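Local coordinates for protein poly(ADP-ribose) glycohydrolase (Thermomonospora curvata, PDB 3SIG) that hydrolyses the glycosidic bonds that link the ADP-ribose units of poly(ADP-ribose), and is here in complex with ADP-ribose, at residues His212-Gly218 with Phe250-Ala256; Ala78-Thr82 with Pro167-Ala171; Leu49-Leu53 with Ala201-Ala206; Leu121-Leu125 with Leu147-Pro151; Phe94-Glu98 with Leu173-Ala177. All coordinates share one frame. Where two conformers were deposited one is given. Residues are numbered along the deposited sequence.

Interaction 1 (His212-Gly218 with Phe250-Ala256); sequences HRRLVLG and FAHVVFA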
# COMPACT_ATOMS: atom_id res chain seq x y z
N HIS A 212 -4.64 0.83 -14.01
CA HIS A 212 -3.30 1.27 -13.60
C HIS A 212 -2.21 0.48 -14.28
O HIS A 212 -2.10 -0.74 -14.11
CB HIS A 212 -3.19 1.17 -12.08
CG HIS A 212 -4.14 2.06 -11.37
ND1 HIS A 212 -5.31 1.67 -10.74
CD2 HIS A 212 -4.09 3.40 -11.22
CE1 HIS A 212 -5.94 2.74 -10.28
NE2 HIS A 212 -5.21 3.80 -10.56
N ARG A 213 -1.42 1.17 -15.07
CA ARG A 213 -0.32 0.57 -15.77
C ARG A 213 1.01 0.73 -15.06
O ARG A 213 1.98 0.08 -15.43
CB ARG A 213 -0.20 1.16 -17.16
CG ARG A 213 -1.48 1.07 -18.00
CD ARG A 213 -1.46 -0.13 -18.92
NE ARG A 213 -0.40 -0.03 -19.92
CZ ARG A 213 0.49 -0.99 -20.19
NH1 ARG A 213 0.45 -2.14 -19.52
NH2 ARG A 213 1.41 -0.81 -21.12
N ARG A 214 1.06 1.56 -14.02
CA ARG A 214 2.29 1.77 -13.25
C ARG A 214 2.00 1.53 -11.76
O ARG A 214 1.01 2.04 -11.22
CB ARG A 214 2.84 3.18 -13.50
CG ARG A 214 3.13 3.39 -14.98
CD ARG A 214 3.86 4.69 -15.28
NE ARG A 214 3.04 5.84 -14.89
CZ ARG A 214 3.52 7.01 -14.48
NH1 ARG A 214 4.82 7.24 -14.45
NH2 ARG A 214 2.67 7.95 -14.10
N LEU A 215 2.85 0.69 -11.15
CA LEU A 215 2.68 0.24 -9.78
C LEU A 215 3.87 0.54 -8.93
O LEU A 215 5.04 0.50 -9.37
CB LEU A 215 2.51 -1.26 -9.72
CG LEU A 215 1.49 -1.88 -10.66
CD1 LEU A 215 1.45 -3.40 -10.47
CD2 LEU A 215 0.10 -1.28 -10.55
N VAL A 216 3.57 0.76 -7.67
CA VAL A 216 4.61 0.80 -6.64
C VAL A 216 4.32 -0.32 -5.65
O VAL A 216 3.31 -0.27 -4.93
CB VAL A 216 4.71 2.16 -5.92
CG1 VAL A 216 5.81 2.10 -4.89
CG2 VAL A 216 4.98 3.31 -6.92
N LEU A 217 5.18 -1.33 -5.67
CA LEU A 217 5.12 -2.50 -4.81
C LEU A 217 6.35 -2.47 -3.90
O LEU A 217 7.07 -1.46 -3.84
CB LEU A 217 5.11 -3.79 -5.65
CG LEU A 217 3.99 -3.87 -6.69
CD1 LEU A 217 4.11 -5.16 -7.50
CD2 LEU A 217 2.63 -3.78 -6.05
N GLY A 218 6.57 -3.51 -3.13
CA GLY A 218 7.71 -3.53 -2.21
C GLY A 218 7.66 -4.79 -1.37
O GLY A 218 7.01 -5.78 -1.75
N PHE A 250 1.90 -4.69 -17.14
CA PHE A 250 2.10 -3.36 -16.59
C PHE A 250 3.20 -2.67 -17.40
O PHE A 250 4.07 -3.32 -17.99
CB PHE A 250 2.45 -3.42 -15.10
CG PHE A 250 1.35 -3.99 -14.27
CD1 PHE A 250 0.23 -3.21 -13.98
CD2 PHE A 250 1.36 -5.30 -13.89
CE1 PHE A 250 -0.84 -3.73 -13.26
CE2 PHE A 250 0.29 -5.83 -13.14
CZ PHE A 250 -0.81 -5.07 -12.85
N ALA A 251 3.15 -1.35 -17.44
CA ALA A 251 4.20 -0.56 -18.10
C ALA A 251 5.45 -0.42 -17.22
O ALA A 251 6.58 -0.45 -17.69
CB ALA A 251 3.68 0.82 -18.49
N HIS A 252 5.25 -0.26 -15.91
CA HIS A 252 6.33 0.07 -14.99
C HIS A 252 5.94 -0.41 -13.60
O HIS A 252 4.84 -0.13 -13.12
CB HIS A 252 6.51 1.58 -15.00
CG HIS A 252 7.72 2.10 -14.28
ND1 HIS A 252 8.01 3.45 -14.25
CD2 HIS A 252 8.69 1.49 -13.55
CE1 HIS A 252 9.10 3.65 -13.53
NE2 HIS A 252 9.55 2.48 -13.12
N VAL A 253 6.81 -1.21 -13.02
CA VAL A 253 6.66 -1.67 -11.63
C VAL A 253 7.90 -1.28 -10.88
O VAL A 253 9.03 -1.63 -11.30
CB VAL A 253 6.50 -3.17 -11.56
CG1 VAL A 253 6.45 -3.65 -10.11
CG2 VAL A 253 5.22 -3.61 -12.31
N VAL A 254 7.72 -0.55 -9.79
CA VAL A 254 8.84 -0.23 -8.89
C VAL A 254 8.67 -0.98 -7.59
O VAL A 254 7.59 -0.93 -6.98
CB VAL A 254 8.88 1.27 -8.53
CG1 VAL A 254 10.09 1.61 -7.64
CG2 VAL A 254 8.87 2.15 -9.77
N PHE A 255 9.72 -1.70 -7.20
CA PHE A 255 9.81 -2.25 -5.85
C PHE A 255 10.58 -1.23 -5.06
O PHE A 255 11.83 -1.20 -5.08
CB PHE A 255 10.47 -3.63 -5.86
CG PHE A 255 9.67 -4.66 -6.60
CD1 PHE A 255 8.57 -5.27 -6.03
CD2 PHE A 255 9.97 -4.98 -7.91
CE1 PHE A 255 7.84 -6.23 -6.73
CE2 PHE A 255 9.23 -5.94 -8.60
CZ PHE A 255 8.15 -6.52 -8.02
N ALA A 256 9.81 -0.38 -4.35
CA ALA A 256 10.38 0.69 -3.54
C ALA A 256 10.53 0.13 -2.13
O ALA A 256 9.52 -0.13 -1.46
CB ALA A 256 9.46 1.89 -3.55
O HOH W 1 6.98 5.81 -15.55
O HOH W 2 6.74 0.45 -1.49
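Four main-chain hydrogen bonds tie strand 214-217 to strand 252-256 in a parallel ladder: Leu215 N to His252 O (2.9 Å), Val254 N to Leu215 O (2.9 Å), Leu217 N to Val254 O (2.8 Å) and Ala256 N to Leu217 O (3.0 Å). Ahead of the ladder in sequence, Arg213 O takes a short bond from Ala251 N (2.7 Å) and a weak one from His252 N (3.3 Å). The axes of the two strands approach to 4.7 Å at 15°. On the face bearing Arg214 and His252, a water bridges Arg214 NH1 (2.8 Å) and His252 ND1 (2.9 Å); Arg214 also makes a salt bridge to Asp87 and a hydrogen bond to Leu81 O, and His252 NE2 bonds Glu68. The other face is apolar. There Leu215 CD1 sits 3.5 Å from the centroid of the Phe250 ring, squarely over its face, in a CH-pi contact, while Leu217 CD1 reaches Val253 CG1 (3.8 Å) and Leu217 CB meets Phe255 CD1 (3.8 Å). At the far end a side chain on Gly218 would run into Ala256 O, and Ala256 belongs to the ADP-ribose pocket. Helix 229-240 makes the crossover of this beta-alpha-beta unit. Strands 90-94 and 66-70 flank the pair in the central sheet, and helix 189-209 covers the Leu215 face through Leu204 and Ala207.

Interaction 2 (Ala78-Thr82 with Pro167-Ala171); sequences ARRLT and PYRVA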
# COMPACT_ATOMS: atom_id res chain seq x y z
N ALA A 78 6.14 6.84 -5.76
CA ALA A 78 4.88 7.29 -6.35
C ALA A 78 4.97 8.73 -6.84
O ALA A 78 4.52 9.05 -7.94
CB ALA A 78 3.76 7.15 -5.38
N ARG A 79 5.63 9.59 -6.09
CA ARG A 79 5.76 10.99 -6.48
C ARG A 79 6.61 11.12 -7.72
O ARG A 79 6.31 11.93 -8.61
CB ARG A 79 6.34 11.75 -5.31
CG ARG A 79 6.28 13.25 -5.43
CD ARG A 79 6.80 13.88 -4.16
NE ARG A 79 6.80 15.34 -4.24
CZ ARG A 79 7.48 16.13 -3.44
NH1 ARG A 79 8.21 15.63 -2.47
NH2 ARG A 79 7.45 17.45 -3.59
N ARG A 80 7.71 10.38 -7.78
CA ARG A 80 8.60 10.38 -8.93
C ARG A 80 7.84 9.97 -10.19
O ARG A 80 7.92 10.63 -11.23
CB ARG A 80 9.80 9.49 -8.68
CG ARG A 80 10.69 9.32 -9.89
CD ARG A 80 11.99 8.56 -9.60
NE ARG A 80 11.76 7.21 -9.07
CZ ARG A 80 11.70 6.10 -9.80
NH1 ARG A 80 11.83 6.15 -11.12
NH2 ARG A 80 11.52 4.93 -9.22
N LEU A 81 7.13 8.86 -10.12
CA LEU A 81 6.39 8.39 -11.27
C LEU A 81 5.28 9.36 -11.67
O LEU A 81 5.04 9.58 -12.86
CB LEU A 81 5.82 7.00 -11.00
CG LEU A 81 6.74 5.82 -11.34
CD1 LEU A 81 8.14 5.88 -10.73
CD2 LEU A 81 6.03 4.50 -10.97
N THR A 82 4.61 9.95 -10.69
CA THR A 82 3.49 10.83 -10.98
C THR A 82 3.98 12.09 -11.69
O THR A 82 3.29 12.60 -12.58
CB THR A 82 2.76 11.19 -9.68
OG1 THR A 82 2.19 10.01 -9.14
CG2 THR A 82 1.62 12.17 -9.96
N PRO A 167 0.06 19.00 -3.89
CA PRO A 167 -0.31 17.59 -3.65
C PRO A 167 -0.43 16.82 -4.96
O PRO A 167 -0.61 17.38 -6.01
CB PRO A 167 -1.66 17.70 -2.96
CG PRO A 167 -2.17 19.08 -3.33
CD PRO A 167 -1.02 19.93 -3.54
N TYR A 168 -0.31 15.51 -4.87
CA TYR A 168 -0.49 14.65 -6.02
C TYR A 168 -1.44 13.55 -5.63
O TYR A 168 -1.62 13.31 -4.47
CB TYR A 168 0.86 14.13 -6.56
CG TYR A 168 1.67 13.29 -5.61
CD1 TYR A 168 2.38 13.86 -4.59
CD2 TYR A 168 1.67 11.90 -5.71
CE1 TYR A 168 3.11 13.11 -3.70
CE2 TYR A 168 2.40 11.15 -4.84
CZ TYR A 168 3.11 11.73 -3.83
OH TYR A 168 3.86 10.94 -2.95
N ARG A 169 -2.04 12.88 -6.59
CA ARG A 169 -2.98 11.81 -6.33
C ARG A 169 -2.49 10.46 -6.81
O ARG A 169 -1.94 10.36 -7.90
CB ARG A 169 -4.32 12.11 -6.96
CG ARG A 169 -5.05 13.28 -6.29
CD ARG A 169 -6.52 13.43 -6.74
NE ARG A 169 -6.55 13.94 -8.09
CZ ARG A 169 -7.67 14.15 -8.79
NH1 ARG A 169 -8.84 13.87 -8.25
NH2 ARG A 169 -7.61 14.63 -10.02
N VAL A 170 -2.71 9.44 -5.99
CA VAL A 170 -2.43 8.04 -6.36
C VAL A 170 -3.59 7.19 -5.96
O VAL A 170 -4.35 7.55 -5.05
CB VAL A 170 -1.17 7.52 -5.65
CG1 VAL A 170 0.02 8.47 -5.88
CG2 VAL A 170 -1.37 7.38 -4.15
N ALA A 171 -3.69 6.01 -6.54
CA ALA A 171 -4.62 5.00 -6.04
C ALA A 171 -3.88 4.12 -5.04
O ALA A 171 -2.68 3.81 -5.21
CB ALA A 171 -5.16 4.16 -7.16
O HOH W 3 -0.37 9.10 -9.69
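Ala78 points its methyl at strand 167-171, where CB rests 4.0 Å from Val170 CG1 and 4.3 Å from Tyr168 CE2. One residue on, Arg79 starts out sideways, yet its aliphatic part lies against the tyrosine: CG is 4.0 Å from the centroid of the Tyr168 ring and over its face, a CH-pi contact, and CB comes within 3.5 Å of Tyr168 OH. The chain here belongs to helix 74-84, which lies over one face of the mixed sheet in this three-layer, macrodomain-like fold, reaching from strand 163-175 to strand 252-256; its short segment runs at 102° to that of the strand, with the axes 9.2 Å apart. The contact described here is made by Ala78, Arg79 and Thr82, on one turn of the helix. Arg80 and Leu81 serve other neighbours: Arg80 forms salt bridges to Glu72 and Glu68, and Leu81 packs on His252 and Val254. The turn closes with Thr82, whose OG1 gives a hydrogen bond to Ala78 O (2.8 Å) and stands 4.0 Å from Tyr168 CD2. No direct hydrogen bond joins the two segments. Instead a water donates to Thr82 OG1 (2.8 Å) and to Arg169 O (2.7 Å).

Interaction 3 (Leu49-Leu53 with Ala201-Ala206); sequences LAVLL and AKVLAA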
# COMPACT_ATOMS: atom_id res chain seq x y z
N LEU A 49 -12.40 -10.72 -6.79
CA LEU A 49 -11.03 -10.66 -7.30
C LEU A 49 -10.68 -11.94 -8.09
O LEU A 49 -10.00 -11.89 -9.11
CB LEU A 49 -10.05 -10.45 -6.13
CG LEU A 49 -10.24 -9.14 -5.38
CD1 LEU A 49 -9.72 -9.27 -3.99
CD2 LEU A 49 -9.62 -8.00 -6.16
N ALA A 50 -11.17 -13.08 -7.61
CA ALA A 50 -10.97 -14.34 -8.33
C ALA A 50 -11.62 -14.27 -9.72
O ALA A 50 -11.05 -14.75 -10.70
CB ALA A 50 -11.53 -15.52 -7.53
N VAL A 51 -12.80 -13.65 -9.81
CA VAL A 51 -13.40 -13.44 -11.12
C VAL A 51 -12.53 -12.57 -12.03
O VAL A 51 -12.36 -12.92 -13.20
CB VAL A 51 -14.82 -12.87 -10.98
CG1 VAL A 51 -15.33 -12.37 -12.32
CG2 VAL A 51 -15.74 -13.96 -10.43
N LEU A 52 -11.92 -11.51 -11.49
CA LEU A 52 -11.00 -10.68 -12.29
C LEU A 52 -9.83 -11.51 -12.86
O LEU A 52 -9.42 -11.35 -14.02
CB LEU A 52 -10.45 -9.52 -11.46
CG LEU A 52 -11.47 -8.53 -10.90
CD1 LEU A 52 -10.80 -7.43 -10.06
CD2 LEU A 52 -12.31 -7.89 -12.02
N LEU A 53 -9.34 -12.45 -12.07
CA LEU A 53 -8.22 -13.29 -12.50
C LEU A 53 -8.56 -14.28 -13.62
O LEU A 53 -7.68 -14.77 -14.30
CB LEU A 53 -7.64 -14.06 -11.31
CG LEU A 53 -6.75 -13.21 -10.41
CD1 LEU A 53 -6.45 -14.02 -9.18
CD2 LEU A 53 -5.47 -12.81 -11.13
N ALA A 201 -1.68 -12.00 -6.59
CA ALA A 201 -2.29 -12.04 -7.90
C ALA A 201 -3.55 -11.18 -7.93
O ALA A 201 -3.85 -10.51 -8.93
CB ALA A 201 -2.62 -13.44 -8.29
N LYS A 202 -4.32 -11.23 -6.85
CA LYS A 202 -5.54 -10.44 -6.74
C LYS A 202 -5.27 -8.94 -6.63
O LYS A 202 -6.01 -8.11 -7.20
CB LYS A 202 -6.41 -10.98 -5.58
CG LYS A 202 -6.97 -12.32 -5.88
CD LYS A 202 -7.73 -12.93 -4.71
CE LYS A 202 -8.41 -14.23 -5.13
NZ LYS A 202 -9.19 -14.83 -4.02
N VAL A 203 -4.22 -8.56 -5.92
CA VAL A 203 -3.80 -7.17 -5.89
C VAL A 203 -3.48 -6.68 -7.32
O VAL A 203 -3.94 -5.58 -7.72
CB VAL A 203 -2.53 -7.02 -5.01
CG1 VAL A 203 -1.89 -5.66 -5.20
CG2 VAL A 203 -2.88 -7.24 -3.54
N LEU A 204 -2.70 -7.45 -8.06
CA LEU A 204 -2.34 -7.07 -9.42
C LEU A 204 -3.57 -7.04 -10.31
O LEU A 204 -3.71 -6.16 -11.18
CB LEU A 204 -1.28 -8.00 -9.99
CG LEU A 204 0.09 -7.99 -9.33
CD1 LEU A 204 1.04 -8.95 -10.04
CD2 LEU A 204 0.64 -6.67 -9.30
N ALA A 205 -4.48 -7.99 -10.13
CA ALA A 205 -5.69 -7.99 -10.93
C ALA A 205 -6.51 -6.74 -10.66
O ALA A 205 -7.08 -6.18 -11.62
CB ALA A 205 -6.53 -9.24 -10.67
N ALA A 206 -6.65 -6.34 -9.42
CA ALA A 206 -7.43 -5.14 -9.11
C ALA A 206 -6.78 -3.92 -9.71
O ALA A 206 -7.47 -3.06 -10.28
CB ALA A 206 -7.59 -4.99 -7.64
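This is a helix-on-helix contact at the outside of a layered alpha/beta fold: helix 189-209 lies on the central sheet, with Val203 against Leu173 and Ser175, and helix 46-54 packs across it. The axes of the short segments come within 8.9 Å at 75°, close enough for alanines of one helix to meet leucines of the other. Leu49, Leu52 and Leu53 all have chi1 in the m well and chi2 in t, and all three aim their CA-to-CB bonds at helix 201-206. Leu49 is the buried one: its CD2 touches Ala206 CB (3.9 Å), and it continues onto Leu147 of the sheet. Leu52 lays CB on Ala205 CB (4.0 Å). Leu53 reaches over Ala205 and Ala201 together, with CD2 3.8 Å from Ala205 CB and CD1 4.0 Å from Ala201 CB; Phe246 covers it from beyond the segments. Lys202 has an m chi1 followed by three t angles, and this extended chain runs across helix 49-53, past Leu53 and Ala50. Its CG meets Leu53 CD1 (3.7 Å), and its CE comes within 4.1 Å of Ala50 CB. The amine thereby arrives at a salt bridge with Asp145 and a hydrogen bond to Pro46 O. The tightest side-chain approach is Leu49 CB to Lys202 CG, 3.6 Å.

Interaction 4 (Leu121-Leu125 with Leu147-Pro151); sequences LYASL and LIYSP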
# COMPACT_ATOMS: atom_id res chain seq x y z
N LEU A 121 -5.55 8.75 2.83
CA LEU A 121 -5.86 7.32 2.87
C LEU A 121 -6.77 6.95 4.02
O LEU A 121 -7.66 6.14 3.86
CB LEU A 121 -4.57 6.51 2.94
CG LEU A 121 -4.75 4.99 2.99
CD1 LEU A 121 -5.51 4.44 1.77
CD2 LEU A 121 -3.38 4.35 3.14
N TYR A 122 -6.54 7.49 5.22
CA TYR A 122 -7.40 7.14 6.37
C TYR A 122 -8.85 7.47 6.13
O TYR A 122 -9.72 6.76 6.60
CB TYR A 122 -6.90 7.89 7.60
CG TYR A 122 -7.70 7.84 8.89
CD1 TYR A 122 -7.89 6.67 9.57
CD2 TYR A 122 -8.17 9.03 9.45
CE1 TYR A 122 -8.56 6.70 10.81
CE2 TYR A 122 -8.82 9.03 10.64
CZ TYR A 122 -9.01 7.88 11.28
OH TYR A 122 -9.66 7.93 12.51
N ALA A 123 -9.13 8.59 5.45
CA ALA A 123 -10.50 8.96 5.20
C ALA A 123 -11.18 7.88 4.34
O ALA A 123 -12.35 7.62 4.51
CB ALA A 123 -10.59 10.30 4.50
N SER A 124 -10.43 7.29 3.40
CA SER A 124 -10.94 6.20 2.59
C SER A 124 -11.14 4.92 3.40
O SER A 124 -12.21 4.32 3.41
CB SER A 124 -9.98 5.98 1.41
OG SER A 124 -10.31 4.79 0.70
N LEU A 125 -10.08 4.48 4.07
CA LEU A 125 -10.12 3.19 4.79
C LEU A 125 -11.12 3.20 5.94
O LEU A 125 -11.80 2.19 6.18
CB LEU A 125 -8.75 2.80 5.28
CG LEU A 125 -7.67 2.73 4.24
CD1 LEU A 125 -6.33 2.25 4.87
CD2 LEU A 125 -8.10 1.80 3.10
N LEU A 147 -9.80 -6.80 -0.39
CA LEU A 147 -8.96 -5.68 -0.79
C LEU A 147 -9.81 -4.43 -0.83
O LEU A 147 -10.94 -4.43 -1.29
CB LEU A 147 -8.34 -5.98 -2.19
CG LEU A 147 -7.44 -4.92 -2.82
CD1 LEU A 147 -6.40 -5.64 -3.71
CD2 LEU A 147 -8.26 -4.03 -3.65
N ILE A 148 -9.25 -3.33 -0.34
CA ILE A 148 -9.87 -2.03 -0.51
C ILE A 148 -9.13 -1.27 -1.59
O ILE A 148 -7.89 -1.12 -1.54
CB ILE A 148 -9.88 -1.22 0.78
CG1 ILE A 148 -10.67 -1.91 1.91
CG2 ILE A 148 -10.46 0.16 0.55
CD1 ILE A 148 -10.45 -1.34 3.29
N TYR A 149 -9.90 -0.79 -2.56
CA TYR A 149 -9.38 0.02 -3.64
C TYR A 149 -9.78 1.47 -3.37
O TYR A 149 -10.98 1.78 -3.24
CB TYR A 149 -9.93 -0.44 -5.00
CG TYR A 149 -9.49 0.48 -6.14
CD1 TYR A 149 -8.18 0.50 -6.57
CD2 TYR A 149 -10.39 1.32 -6.69
CE1 TYR A 149 -7.78 1.35 -7.60
CE2 TYR A 149 -10.01 2.18 -7.71
CZ TYR A 149 -8.69 2.19 -8.13
OH TYR A 149 -8.31 3.06 -9.15
N SER A 150 -8.78 2.34 -3.31
CA SER A 150 -8.97 3.77 -3.00
C SER A 150 -8.43 4.63 -4.14
O SER A 150 -7.23 4.81 -4.26
CB SER A 150 -8.22 4.12 -1.71
OG SER A 150 -8.59 3.28 -0.63
N PRO A 151 -9.31 5.15 -4.99
CA PRO A 151 -8.86 5.90 -6.18
C PRO A 151 -8.55 7.34 -5.86
O PRO A 151 -9.24 7.97 -5.05
CB PRO A 151 -10.07 5.85 -7.12
CG PRO A 151 -11.26 5.80 -6.19
CD PRO A 151 -10.77 4.98 -4.97
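From Leu147 onward the side chains of strand 147-151 alternate across the sheet, and helix 121-125 meets one of its faces. Leu147 turns to the opposite face, where it packs on Val203 and Leu49. Ile148 points at the helix, and its CG2 lies 3.8 Å from Leu125 CD2; residues of helix 129-138, Phe131 and Tyr132, close round the same isoleucine. Tyr149 turns back to the far side and stacks on His210. Ser150 faces the helix again and makes the one direct polar link of the pair: its OG is 2.6 Å from Ser124 OG, a short hydrogen bond in which either hydroxyl could be the donor. Leucines shield it, with Leu125 CD2 4.0 Å and Leu121 CD1 4.1 Å from Ser150 OG. Pro151 then leads away from the helix. The segment axes are 9.2 Å apart at 132°, a single short helix laid obliquely over a strand of the macrodomain-like sheet. On this face Leu121 and Leu125 reach past strand 147-157 to Phe172 and Thr174 of the adjoining strand 163-175, so the helix covers both. Ser124 OG is also bonded to Thr41 OG1. The hydroxyls of Ser150, Ser124 and Thr41 thus form a hydrogen-bonded chain that meets the polar needs of Ser124 and Ser150 in a contact otherwise made of leucine and isoleucine.

Interaction 5 (Phe94-Glu98 with Leu173-Ala177); sequences FASAE and LTSPA. With AR6 ([(2R,3S,4R,5R)-5-(6-aminopurin-9-yl)-3,4-dihydroxy-oxolan-2-yl]methyl [hydroxy-[[(2R,3S,4R,5S)-3,4,5-trihydroxyoxolan-2-yl]methoxy]phosphoryl] hydrogen phosphate), chain B.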
# COMPACT_ATOMS: atom_id res chain seq x y z
N PHE A 94 0.77 -1.77 2.76
CA PHE A 94 1.10 -2.98 3.51
C PHE A 94 0.22 -2.97 4.76
O PHE A 94 0.61 -2.57 5.88
CB PHE A 94 2.58 -3.01 3.89
CG PHE A 94 3.56 -2.83 2.74
CD1 PHE A 94 3.21 -3.05 1.41
CD2 PHE A 94 4.89 -2.53 3.02
CE1 PHE A 94 4.15 -2.91 0.40
CE2 PHE A 94 5.83 -2.38 2.01
CZ PHE A 94 5.46 -2.55 0.70
N ALA A 95 -1.02 -3.40 4.56
CA ALA A 95 -2.11 -3.06 5.44
C ALA A 95 -2.18 -3.87 6.70
O ALA A 95 -1.87 -5.07 6.71
CB ALA A 95 -3.38 -3.26 4.68
N SER A 96 -2.70 -3.23 7.75
CA SER A 96 -3.29 -3.88 8.89
C SER A 96 -4.62 -4.48 8.45
O SER A 96 -5.43 -3.86 7.76
CB SER A 96 -3.56 -2.87 9.98
OG SER A 96 -4.33 -3.48 11.04
N ALA A 97 -4.91 -5.69 8.91
CA ALA A 97 -6.22 -6.29 8.70
C ALA A 97 -7.28 -5.75 9.64
O ALA A 97 -8.48 -5.95 9.40
CB ALA A 97 -6.10 -7.80 8.89
N GLU A 98 -6.84 -5.08 10.70
CA GLU A 98 -7.70 -4.78 11.86
C GLU A 98 -7.95 -3.29 12.10
O GLU A 98 -8.96 -2.94 12.70
CB GLU A 98 -7.05 -5.33 13.12
CG GLU A 98 -6.89 -6.84 13.09
CD GLU A 98 -6.21 -7.41 14.34
OE1 GLU A 98 -5.39 -6.71 14.98
OE2 GLU A 98 -6.49 -8.58 14.66
N LEU A 173 -4.04 0.31 -2.98
CA LEU A 173 -4.54 -1.05 -2.89
C LEU A 173 -4.21 -1.52 -1.50
O LEU A 173 -3.02 -1.63 -1.17
CB LEU A 173 -3.84 -1.93 -3.93
CG LEU A 173 -3.83 -1.38 -5.37
CD1 LEU A 173 -2.75 -1.94 -6.23
CD2 LEU A 173 -5.15 -1.64 -5.98
N THR A 174 -5.25 -1.81 -0.71
CA THR A 174 -5.08 -2.16 0.70
C THR A 174 -5.40 -3.63 0.88
O THR A 174 -6.55 -4.05 0.74
CB THR A 174 -5.98 -1.24 1.57
OG1 THR A 174 -5.39 0.06 1.56
CG2 THR A 174 -6.12 -1.65 3.00
N SER A 175 -4.35 -4.40 1.14
CA SER A 175 -4.44 -5.84 1.28
C SER A 175 -3.42 -6.25 2.32
O SER A 175 -2.24 -5.94 2.17
CB SER A 175 -4.07 -6.49 -0.06
OG SER A 175 -3.87 -7.90 0.04
N PRO A 176 -3.84 -6.95 3.40
CA PRO A 176 -2.86 -7.35 4.41
C PRO A 176 -2.16 -8.63 4.02
O PRO A 176 -2.78 -9.62 3.62
CB PRO A 176 -3.73 -7.61 5.64
CG PRO A 176 -5.02 -8.11 5.05
CD PRO A 176 -5.20 -7.37 3.75
N ALA A 177 -0.84 -8.63 4.11
CA ALA A 177 -0.08 -9.87 3.96
C ALA A 177 -0.43 -10.76 5.16
O ALA A 177 -0.81 -10.26 6.23
CB ALA A 177 1.42 -9.59 3.93
N1 AR6 B . 8.34 2.58 1.98
C2 AR6 B . 8.85 1.47 1.44
N3 AR6 B . 9.27 0.37 2.12
C4 AR6 B . 9.10 0.47 3.46
C5 AR6 B . 8.55 1.63 4.09
C6 AR6 B . 8.18 2.66 3.27
N6 AR6 B . 7.65 3.83 3.82
N7 AR6 B . 8.51 1.34 5.50
C8 AR6 B . 9.03 0.17 5.65
N9 AR6 B . 9.41 -0.43 4.48
PA AR6 B . 5.91 -2.99 7.07
PB AR6 B . 4.17 -5.41 6.96
C1' AR6 B . 9.99 -1.74 4.19
O1A AR6 B . 6.60 -3.58 8.25
O1B AR6 B . 3.22 -5.78 5.84
C1D AR6 B . 1.76 -1.75 10.06
O1D AR6 B . 1.64 -1.42 11.41
C2' AR6 B . 10.78 -2.33 5.34
O2' AR6 B . 11.87 -3.06 4.84
O2A AR6 B . 5.30 -1.62 7.22
O2B AR6 B . 5.26 -6.36 7.31
C2D AR6 B . 0.41 -2.10 9.56
O2D AR6 B . -0.62 -1.23 9.88
C3' AR6 B . 9.80 -3.25 5.96
O3' AR6 B . 10.39 -4.33 6.59
O3A AR6 B . 4.82 -4.02 6.53
C3D AR6 B . 0.30 -3.55 9.73
O3D AR6 B . -0.22 -3.70 11.03
C4' AR6 B . 8.92 -3.69 4.83
O4' AR6 B . 9.02 -2.69 3.84
C4D AR6 B . 1.71 -4.00 9.61
O4D AR6 B . 2.56 -2.91 9.93
C5' AR6 B . 7.46 -3.95 5.18
O5' AR6 B . 6.89 -2.82 5.81
C5D AR6 B . 2.07 -4.56 8.23
O5D AR6 B . 3.38 -5.09 8.29
O HOH W 4 0.53 -6.18 5.04
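Ala95 and Pro176 carry most of this contact. The methyl of Ala95 points at the strand end and meets Thr174 CG2 (3.6 Å), while Ala95 O lies 3.3 Å from Pro176 CB and 3.4 Å from Pro176 CA, the latter a bent CA-H...O contact. The proline ring also receives Ala97, whose CB is 4.0 Å from Pro176 CG. No direct hydrogen bond crosses between the segments; a water does the joining, donating to Ala95 O (3.1 Å), accepting from Ala177 N (3.0 Å) and donating to AR6 O1B (2.8 Å), a phosphate oxygen. Ser96 turns away from the strand, bringing CB to 3.4 Å from AR6 O2D, and its OG accepts from Glu98 N (3.0 Å) in an ST turn. Glu112 binds both Ser96 N and the ligand. Loops that leave the carboxyl ends of neighbouring parallel strands, 90-94 and 163-175, thus meet beside the diphosphate and distal ribose, the placement of the ADP-ribose site in macrodomain folds.

Overall arrangement
Interactions 4 and 5 are buried throughout and interaction 1 mostly so, whereas interactions 2 and 3 reach the surface. Interaction 1 is strand on strand and owes its order to main-chain hydrogen bonds; interaction 3, helix on helix, has none and relies on leucine, alanine and the aliphatic part of Lys202. Interactions 2 and 4 set helices against adjacent strands on one face of the sheet, bridged by water and by paired hydroxyls respectively; helix 189-209 of interaction 3 covers the other face. Interactions 2 and 5 share strand 163-175, and Ile148 O with Thr174 N (2.9 Å) probably bonds interaction 4 to 5. Interaction 5, nearest the chain centre, touches ADP-ribose; interaction 1 adds Ala256 to that pocket.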